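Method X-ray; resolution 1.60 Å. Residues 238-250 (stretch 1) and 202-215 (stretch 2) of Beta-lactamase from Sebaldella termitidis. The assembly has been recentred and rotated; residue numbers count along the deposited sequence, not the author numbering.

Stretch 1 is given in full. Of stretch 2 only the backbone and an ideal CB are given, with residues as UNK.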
# COMPACT_ATOMS: atom_id res chain seq x y z
N LEU A 238 0.27 -15.26 -0.31
CA LEU A 238 -1.10 -15.35 -0.82
C LEU A 238 -1.26 -14.58 -2.13
O LEU A 238 -1.90 -15.05 -3.07
CB LEU A 238 -2.07 -14.80 0.24
CG LEU A 238 -3.57 -14.87 -0.05
CD1 LEU A 238 -4.35 -14.72 1.26
CD2 LEU A 238 -4.06 -13.80 -1.04
N THR A 239 -0.71 -13.37 -2.17
CA THR A 239 -0.75 -12.56 -3.38
C THR A 239 -0.07 -13.28 -4.54
O THR A 239 -0.59 -13.32 -5.67
CB THR A 239 -0.11 -11.20 -3.08
OG1 THR A 239 -0.75 -10.63 -1.93
CG2 THR A 239 -0.26 -10.24 -4.23
N MSE A 240 1.10 -13.89 -4.29
CA MSE A 240 1.83 -14.58 -5.35
C MSE A 240 1.06 -15.79 -5.82
O MSE A 240 1.07 -16.11 -7.01
CB MSE A 240 3.22 -15.03 -4.88
CG MSE A 240 4.09 -13.89 -4.33
SE MSE A 240 4.38 -12.40 -5.57
CE MSE A 240 5.94 -13.13 -6.50
N MSE A 241 0.39 -16.48 -4.89
CA MSE A 241 -0.48 -17.60 -5.28
C MSE A 241 -1.61 -17.16 -6.20
O MSE A 241 -1.93 -17.86 -7.17
CB MSE A 241 -1.03 -18.31 -4.03
CG MSE A 241 0.03 -19.10 -3.34
SE MSE A 241 -0.63 -19.74 -1.61
CE MSE A 241 -2.37 -20.21 -2.20
N ALA A 242 -2.25 -16.03 -5.89
CA ALA A 242 -3.27 -15.48 -6.77
C ALA A 242 -2.69 -15.19 -8.15
O ALA A 242 -3.32 -15.52 -9.16
CB ALA A 242 -3.88 -14.23 -6.16
N PHE A 243 -1.50 -14.57 -8.21
CA PHE A 243 -0.88 -14.31 -9.51
C PHE A 243 -0.65 -15.61 -10.29
O PHE A 243 -0.92 -15.68 -11.49
CB PHE A 243 0.46 -13.58 -9.36
CG PHE A 243 0.39 -12.18 -8.78
CD1 PHE A 243 -0.75 -11.40 -8.85
CD2 PHE A 243 1.52 -11.64 -8.17
CE1 PHE A 243 -0.76 -10.11 -8.30
CE2 PHE A 243 1.49 -10.35 -7.63
CZ PHE A 243 0.35 -9.59 -7.72
N ARG A 244 -0.13 -16.64 -9.62
CA ARG A 244 0.11 -17.91 -10.30
C ARG A 244 -1.20 -18.53 -10.76
O ARG A 244 -1.27 -19.09 -11.86
CB ARG A 244 0.89 -18.87 -9.40
CG ARG A 244 2.35 -18.42 -9.24
CD ARG A 244 3.25 -19.47 -8.59
NE ARG A 244 2.87 -19.68 -7.20
CZ ARG A 244 3.44 -19.08 -6.15
NH1 ARG A 244 4.45 -18.23 -6.30
NH2 ARG A 244 3.00 -19.35 -4.94
N GLU A 245 -2.24 -18.46 -9.94
CA GLU A 245 -3.54 -18.99 -10.34
C GLU A 245 -4.03 -18.32 -11.62
O GLU A 245 -4.60 -18.99 -12.50
CB GLU A 245 -4.54 -18.81 -9.20
CG GLU A 245 -5.97 -19.15 -9.55
CD GLU A 245 -6.17 -20.62 -9.83
OE1 GLU A 245 -5.62 -21.45 -9.07
OE2 GLU A 245 -6.88 -20.92 -10.81
N LEU A 246 -3.77 -17.03 -11.77
CA LEU A 246 -4.22 -16.26 -12.92
C LEU A 246 -3.25 -16.30 -14.10
O LEU A 246 -3.53 -15.65 -15.11
CB LEU A 246 -4.45 -14.79 -12.51
CG LEU A 246 -5.58 -14.60 -11.49
CD1 LEU A 246 -5.56 -13.22 -10.87
CD2 LEU A 246 -6.94 -14.86 -12.12
N GLY A 247 -2.14 -17.02 -13.99
CA GLY A 247 -1.14 -17.06 -15.05
C GLY A 247 -0.29 -15.83 -15.17
O GLY A 247 0.40 -15.68 -16.18
N ILE A 248 -0.33 -14.93 -14.19
CA ILE A 248 0.45 -13.70 -14.25
C ILE A 248 1.94 -13.98 -14.08
O ILE A 248 2.77 -13.39 -14.77
CB ILE A 248 -0.07 -12.69 -13.21
CG1 ILE A 248 -1.45 -12.16 -13.63
CG2 ILE A 248 0.93 -11.55 -13.04
CD1 ILE A 248 -2.20 -11.43 -12.50
N ILE A 249 2.31 -14.88 -13.15
CA ILE A 249 3.67 -15.38 -13.04
C ILE A 249 3.62 -16.90 -12.98
O ILE A 249 2.59 -17.52 -12.73
CB ILE A 249 4.42 -14.83 -11.80
CG1 ILE A 249 3.74 -15.30 -10.51
CG2 ILE A 249 4.48 -13.29 -11.87
CD1 ILE A 249 4.37 -14.73 -9.24
N ASN A 250 4.79 -17.50 -13.18
CA ASN A 250 4.90 -18.96 -13.09
C ASN A 250 5.10 -19.40 -11.64
O ASN A 250 5.66 -18.68 -10.81
CB ASN A 250 6.05 -19.45 -13.98
CG ASN A 250 5.90 -19.02 -15.42
OD1 ASN A 250 4.84 -19.17 -16.03
ND2 ASN A 250 6.96 -18.45 -15.98
OXT ASN A 250 4.68 -20.49 -11.26
N UNK A 202 -3.31 -5.59 4.76
CA UNK A 202 -3.17 -5.19 3.38
C UNK A 202 -1.86 -5.67 2.76
O UNK A 202 -0.81 -5.70 3.40
CB UNK A 202 -3.27 -3.67 3.27
N UNK A 203 -1.91 -5.89 1.46
CA UNK A 203 -0.74 -5.89 0.59
C UNK A 203 -1.19 -5.27 -0.73
O UNK A 203 -2.08 -5.82 -1.41
CB UNK A 203 -0.17 -7.30 0.39
N UNK A 204 -0.62 -4.11 -1.09
CA UNK A 204 -1.07 -3.38 -2.27
C UNK A 204 0.15 -2.99 -3.09
O UNK A 204 1.27 -2.92 -2.58
CB UNK A 204 -1.89 -2.15 -1.88
N UNK A 205 -0.06 -2.77 -4.39
CA UNK A 205 1.03 -2.39 -5.26
C UNK A 205 0.72 -2.73 -6.71
O UNK A 205 -0.43 -2.74 -7.13
CB UNK A 205 2.32 -3.08 -4.82
N UNK A 206 1.79 -3.01 -7.46
CA UNK A 206 1.63 -3.45 -8.83
C UNK A 206 2.84 -4.27 -9.22
O UNK A 206 3.94 -4.10 -8.68
CB UNK A 206 1.44 -2.26 -9.78
N UNK A 207 2.62 -5.17 -10.16
CA UNK A 207 3.65 -6.07 -10.65
C UNK A 207 3.74 -5.90 -12.16
O UNK A 207 2.72 -5.94 -12.86
CB UNK A 207 3.35 -7.52 -10.27
N UNK A 208 4.96 -5.70 -12.64
CA UNK A 208 5.28 -5.63 -14.07
C UNK A 208 5.67 -7.03 -14.53
O UNK A 208 6.66 -7.59 -14.06
CB UNK A 208 6.40 -4.63 -14.35
N UNK A 209 4.89 -7.58 -15.46
CA UNK A 209 5.07 -8.95 -15.91
C UNK A 209 4.34 -9.13 -17.22
O UNK A 209 3.32 -8.49 -17.46
CB UNK A 209 4.57 -9.95 -14.86
N UNK A 210 4.86 -10.02 -18.07
CA UNK A 210 4.15 -10.47 -19.27
C UNK A 210 3.80 -9.32 -20.20
O UNK A 210 2.68 -9.26 -20.74
CB UNK A 210 2.87 -11.22 -18.88
N UNK A 211 4.74 -8.40 -20.40
CA UNK A 211 4.52 -7.19 -21.19
C UNK A 211 3.21 -6.53 -20.78
O UNK A 211 2.39 -6.14 -21.60
CB UNK A 211 4.51 -7.51 -22.69
N UNK A 212 3.04 -6.38 -19.47
CA UNK A 212 1.80 -5.86 -18.91
C UNK A 212 2.11 -5.32 -17.53
O UNK A 212 3.25 -5.42 -17.04
CB UNK A 212 0.71 -6.93 -18.86
N UNK A 213 1.08 -4.77 -16.90
CA UNK A 213 1.13 -4.35 -15.50
C UNK A 213 -0.15 -4.83 -14.83
O UNK A 213 -1.25 -4.62 -15.35
CB UNK A 213 1.29 -2.83 -15.37
N UNK A 214 -0.01 -5.42 -13.65
CA UNK A 214 -1.15 -5.87 -12.86
C UNK A 214 -1.12 -5.13 -11.52
O UNK A 214 -0.23 -5.34 -10.69
CB UNK A 214 -1.12 -7.39 -12.66
N UNK A 215 -2.12 -4.25 -11.33
CA UNK A 215 -2.30 -3.57 -10.06
C UNK A 215 -3.08 -4.45 -9.11
O UNK A 215 -3.97 -5.19 -9.53
CB UNK A 215 -3.01 -2.23 -10.25

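Stretch 1 lays the last turns of a helix and the C-terminal tail across a β-hairpin, so the hairpin positions whose CA-to-CB bonds point toward it must answer what T239, F243, I248 and I249 present.

Position 202 has extended angles and nothing of stretch 1 within 5.5 Å of its ideal CB; this contact sets no rule there, and the residue is W202.

Position 203 points toward the helix, its ideal CB 4.1 Å from T239 OG1. Several side chains would suit, small polar ones or a flat ring that slides past the threonine. The deposited residue is Y203, with chi1 at t. Its ring meets T239 edge-on, OG1 lying near the ring plane 3.3 Å from Y203 CD2. No hydrogen bond joins the two; that hydroxyl is satisfied elsewhere in the structure.

Position 204 points away from stretch 1, and a β-branched residue fits its extended backbone: V204. Position 205 is decided by the backbone alone. At phi 157° and psi -151° a CB would be jammed against the carbonyl O of the preceding residue, which calls for glycine, and G205 it is. Position 206 again points away and leaves the choice open; it holds Y206.

Position 207 points toward an apolar hollow, its ideal CB 4.3 Å from F243 CE2 and 5.5 Å from I248 CG2. Valine, leucine, isoleucine or methionine could all be considered. I207 reaches F243, I248 and I249: its CG2 sits over a face of the F243 ring, 4.2 Å from the centroid of that ring and 23° off its normal, and lies 4.2 Å from I248 CG2, while I207 CD1 extends to 3.9 Å from I249 CG2.

Position 208 points away, free of demands from stretch 1; E208 occupies it.

At position 209 the ideal CB is already 3.9 Å from I248 O and 4.5 Å from I249 CG2. With the tail so near, a small side chain suits best. A209 places its methyl CB 4.3 Å from I248 CG2.

Position 210 has phi 59° and psi 43°, left-handed values that glycine, asparagine or aspartate tolerate readily. Yet its CB points toward the loop that follows the helix, 4.6 Å from I248 O, and G247 O lies farther on, so a long donor is also attractive. K210 takes that option: its chain passes I248 O, with CD 3.4 Å away, and NZ gives a weak hydrogen bond to G247 O at 3.2 Å. A water accepts a weak bond from NZ and donates to L246 O.

Position 211, also left-handed, is out of reach, and E211 fills it. Position 212 is likewise unconstrained by stretch 1; N212 OD1 accepts a hydrogen bond from the backbone N of position 213. Position 213 is extended and out of reach: V213.

Position 214 points toward I248, its ideal CB 4.2 Å from CD1 of that residue. An aliphatic or a broad ring would serve. Y214 offers a ring face to I248, whose CG1 stands 3.7 Å from the centroid of the Y214 ring, only 11° off the normal.

Position 215 points away and carries F215.

Stretch 2 202-215: WYVGYIEAKENVYF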
# COMPACT_ATOMS: atom_id res chain seq x y z
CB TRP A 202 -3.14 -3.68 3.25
CG TRP A 202 -4.29 -2.83 3.62
CD1 TRP A 202 -4.51 -2.20 4.81
CD2 TRP A 202 -5.29 -2.35 2.72
NE1 TRP A 202 -5.63 -1.40 4.72
CE2 TRP A 202 -6.11 -1.47 3.44
CE3 TRP A 202 -5.57 -2.60 1.39
CZ2 TRP A 202 -7.22 -0.87 2.86
CZ3 TRP A 202 -6.67 -2.01 0.82
CH2 TRP A 202 -7.46 -1.12 1.54
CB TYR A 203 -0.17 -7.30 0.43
CG TYR A 203 1.18 -7.35 -0.23
CD1 TYR A 203 2.25 -6.62 0.27
CD2 TYR A 203 1.39 -8.13 -1.35
CE1 TYR A 203 3.49 -6.66 -0.35
CE2 TYR A 203 2.65 -8.19 -1.95
CZ TYR A 203 3.67 -7.45 -1.46
OH TYR A 203 4.89 -7.52 -2.09
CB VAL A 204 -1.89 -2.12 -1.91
CG1 VAL A 204 -3.04 -2.46 -0.94
CG2 VAL A 204 -0.99 -1.00 -1.35
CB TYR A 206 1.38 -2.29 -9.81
CG TYR A 206 2.46 -1.23 -10.04
CD1 TYR A 206 3.41 -1.38 -11.05
CD2 TYR A 206 2.46 -0.04 -9.34
CE1 TYR A 206 4.35 -0.38 -11.33
CE2 TYR A 206 3.43 0.97 -9.59
CZ TYR A 206 4.37 0.78 -10.58
OH TYR A 206 5.30 1.78 -10.87
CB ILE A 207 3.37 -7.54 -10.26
CG1 ILE A 207 4.57 -8.40 -10.66
CG2 ILE A 207 2.06 -8.10 -10.87
CD1 ILE A 207 4.51 -9.86 -10.08
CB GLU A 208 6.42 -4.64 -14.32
CG GLU A 208 6.05 -3.20 -13.95
CD GLU A 208 7.16 -2.16 -13.99
OE1 GLU A 208 8.32 -2.49 -13.64
OE2 GLU A 208 6.87 -0.98 -14.34
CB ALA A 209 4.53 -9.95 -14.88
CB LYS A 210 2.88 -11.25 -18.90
CG LYS A 210 3.12 -12.54 -18.13
CD LYS A 210 1.84 -13.35 -18.01
CE LYS A 210 1.53 -14.11 -19.29
NZ LYS A 210 0.15 -14.68 -19.26
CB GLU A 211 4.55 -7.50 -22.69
CG GLU A 211 5.94 -7.82 -23.22
CD GLU A 211 5.97 -8.05 -24.73
OE1 GLU A 211 5.36 -9.04 -25.20
OE2 GLU A 211 6.61 -7.24 -25.45
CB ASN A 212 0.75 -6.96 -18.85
CG ASN A 212 -0.67 -6.46 -18.83
OD1 ASN A 212 -0.95 -5.30 -18.51
ND2 ASN A 212 -1.58 -7.36 -19.12
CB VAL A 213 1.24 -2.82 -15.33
CG1 VAL A 213 1.56 -2.46 -13.87
CG2 VAL A 213 2.29 -2.26 -16.22
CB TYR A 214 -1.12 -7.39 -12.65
CG TYR A 214 -1.09 -8.14 -13.95
CD1 TYR A 214 -2.26 -8.57 -14.59
CD2 TYR A 214 0.12 -8.39 -14.61
CE1 TYR A 214 -2.23 -9.21 -15.79
CE2 TYR A 214 0.16 -9.04 -15.82
CZ TYR A 214 -1.00 -9.45 -16.40
OH TYR A 214 -0.93 -10.12 -17.59
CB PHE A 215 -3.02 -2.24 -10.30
CG PHE A 215 -2.24 -1.31 -11.18
CD1 PHE A 215 -1.39 -0.38 -10.61
CD2 PHE A 215 -2.27 -1.41 -12.56
CE1 PHE A 215 -0.63 0.44 -11.40
CE2 PHE A 215 -1.51 -0.59 -13.34
CZ PHE A 215 -0.69 0.34 -12.78
O HOH W 1 -2.61 -14.38 -17.75
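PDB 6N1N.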